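Local coordinates for protein heme oxygenase (Chlamydomonas reinhardtii, PDB 4RAJ) that probably cleaves heme oxidatively to biliverdin, as heme oxygenases do, at residues Q120-K123 / D124-H128. Sequence-based numbering, arbitrary orientation.
Sequences QALK and DYEAH
Asp124 meets Gln120 one turn back, at the start of helix 120-135. Its backbone N donates to Gln120 O at 2.8 Å. Its carboxylate takes a second bond, from Gln120 NE2 to Asp124 OD1 at 2.9 Å, with an N-H...O angle of 163°. The acceptor lies in the plane of the Gln120 amide. The donor, however, comes from above the carboxylate plane of Asp124. The Gln120 chain bends at chi2 (59°), which carries the amide along the helix to Asp124. The same pair is thus joined by both main chain and side chain.

Lys123 meets Glu126 through its carbon part, and the two side chains cross at a slant. Glu126 OE1 lies 3.6 Å from Lys123 CA but 7.8 Å from Lys123 NZ, too far for an ion pair. Lys123 O accepts from Ala127 N at 2.9 Å.

Glu126 also crosses Leu122, whose O receives Glu126 N in a nearly straight bond (171°). Glu126 CG lies 4.1 Å from Leu122 CD1 and 3.3 Å from Leu122 O. Glu126 OE2 forms a salt bridge with Lys118, just before the helix.

Tyr125 and Leu122 face inward, both reaching Val63 of helix 50-76. Tyr125 also stacks on His220 of helix 204-227, and its OH is hydrogen-bonded to His143 and Gln147, the latter part of the pocket that holds the polyether ligand.

The first turns of this amphipathic helix therefore have two kinds of surface. On the solvent side, an amide-carboxylate bond reinforces the main-chain bonding. The helix N-terminus probably favours a charged Asp124, as Lys118 probably does Glu126.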
loop_
_atom_site.group_PDB
_atom_site.type_symbol
_atom_site.label_atom_id
_atom_site.label_comp_id
_atom_site.label_asym_id
_atom_site.label_seq_id
_atom_site.Cartn_x
_atom_site.Cartn_y
_atom_site.Cartn_z
ATOM N N GLN A 120 10.438 -12.573 -6.925
ATOM C CA GLN A 120 9.310 -13.381 -7.372
ATOM C C GLN A 120 8.078 -12.985 -6.555
ATOM O O GLN A 120 6.963 -12.931 -7.081
ATOM C CB GLN A 120 9.597 -14.875 -7.230
ATOM C CG GLN A 120 8.548 -15.734 -7.909
ATOM C CD GLN A 120 8.439 -15.450 -9.399
ATOM O OE1 GLN A 120 9.445 -15.422 -10.117
ATOM N NE2 GLN A 120 7.218 -15.214 -9.869
ATOM N N ALA A 121 8.292 -12.683 -5.275
ATOM C CA ALA A 121 7.192 -12.290 -4.395
ATOM C C ALA A 121 6.464 -11.054 -4.931
ATOM O O ALA A 121 5.232 -10.984 -4.917
ATOM C CB ALA A 121 7.705 -12.032 -2.986
ATOM N N LEU A 122 7.232 -10.078 -5.400
ATOM C CA LEU A 122 6.637 -8.861 -5.954
ATOM C C LEU A 122 5.903 -9.169 -7.257
ATOM O O LEU A 122 4.788 -8.706 -7.477
ATOM C CB LEU A 122 7.715 -7.803 -6.191
ATOM C CG LEU A 122 7.250 -6.537 -6.940
ATOM C CD1 LEU A 122 6.110 -5.848 -6.201
ATOM C CD2 LEU A 122 8.397 -5.562 -7.137
ATOM N N LYS A 123 6.535 -9.948 -8.124
ATOM C CA LYS A 123 5.911 -10.300 -9.401
ATOM C C LYS A 123 4.612 -11.072 -9.194
ATOM O O LYS A 123 3.626 -10.854 -9.910
ATOM C CB LYS A 123 6.891 -11.103 -10.268
ATOM C CG LYS A 123 8.077 -10.251 -10.735
ATOM C CD LYS A 123 9.008 -10.980 -11.708
ATOM C CE LYS A 123 9.879 -11.997 -11.011
ATOM N NZ LYS A 123 10.831 -12.620 -11.976
ATOM N N ASP A 124 4.601 -11.956 -8.202
ATOM C CA ASP A 124 3.400 -12.715 -7.877
ATOM C C ASP A 124 2.255 -11.796 -7.429
ATOM O O ASP A 124 1.104 -12.012 -7.786
ATOM C CB ASP A 124 3.700 -13.762 -6.786
ATOM C CG ASP A 124 4.546 -14.940 -7.303
ATOM O OD1 ASP A 124 4.660 -15.125 -8.531
ATOM O OD2 ASP A 124 5.102 -15.680 -6.469
ATOM N N TYR A 125 2.565 -10.777 -6.633
ATOM C CA TYR A 125 1.526 -9.859 -6.171
ATOM C C TYR A 125 1.046 -9.002 -7.335
ATOM O O TYR A 125 -0.160 -8.788 -7.498
ATOM C CB TYR A 125 2.049 -8.977 -5.021
ATOM C CG TYR A 125 0.974 -8.228 -4.239
ATOM C CD1 TYR A 125 -0.373 -8.583 -4.318
ATOM C CD2 TYR A 125 1.320 -7.164 -3.421
ATOM C CE1 TYR A 125 -1.352 -7.884 -3.596
ATOM C CE2 TYR A 125 0.359 -6.463 -2.703
ATOM C CZ TYR A 125 -0.971 -6.824 -2.788
ATOM O OH TYR A 125 -1.897 -6.104 -2.056
ATOM N N GLU A 126 1.987 -8.519 -8.151
ATOM C CA GLU A 126 1.619 -7.758 -9.350
ATOM C C GLU A 126 0.651 -8.538 -10.245
ATOM O O GLU A 126 -0.326 -7.986 -10.755
ATOM C CB GLU A 126 2.861 -7.393 -10.151
ATOM C CG GLU A 126 3.741 -6.317 -9.519
ATOM C CD GLU A 126 4.983 -6.071 -10.351
ATOM O OE1 GLU A 126 5.524 -7.056 -10.899
ATOM O OE2 GLU A 126 5.399 -4.903 -10.482
ATOM N N ALA A 127 0.938 -9.820 -10.429
ATOM C CA ALA A 127 0.113 -10.689 -11.263
ATOM C C ALA A 127 -1.261 -10.883 -10.642
ATOM O O ALA A 127 -2.283 -10.850 -11.337
ATOM C CB ALA A 127 0.803 -12.027 -11.465
ATOM N N HIS A 128 -1.281 -11.058 -9.325
ATOM C CA HIS A 128 -2.529 -11.258 -8.603
ATOM C C HIS A 128 -3.436 -10.036 -8.708
ATOM O O HIS A 128 -4.635 -10.162 -8.948
ATOM C CB HIS A 128 -2.257 -11.575 -7.134
ATOM C CG HIS A 128 -3.500 -11.829 -6.342
ATOM N ND1 HIS A 128 -4.352 -12.876 -6.619
ATOM C CD2 HIS A 128 -4.044 -11.167 -5.296
ATOM C CE1 HIS A 128 -5.366 -12.851 -5.770
ATOM N NE2 HIS A 128 -5.199 -11.827 -4.954
#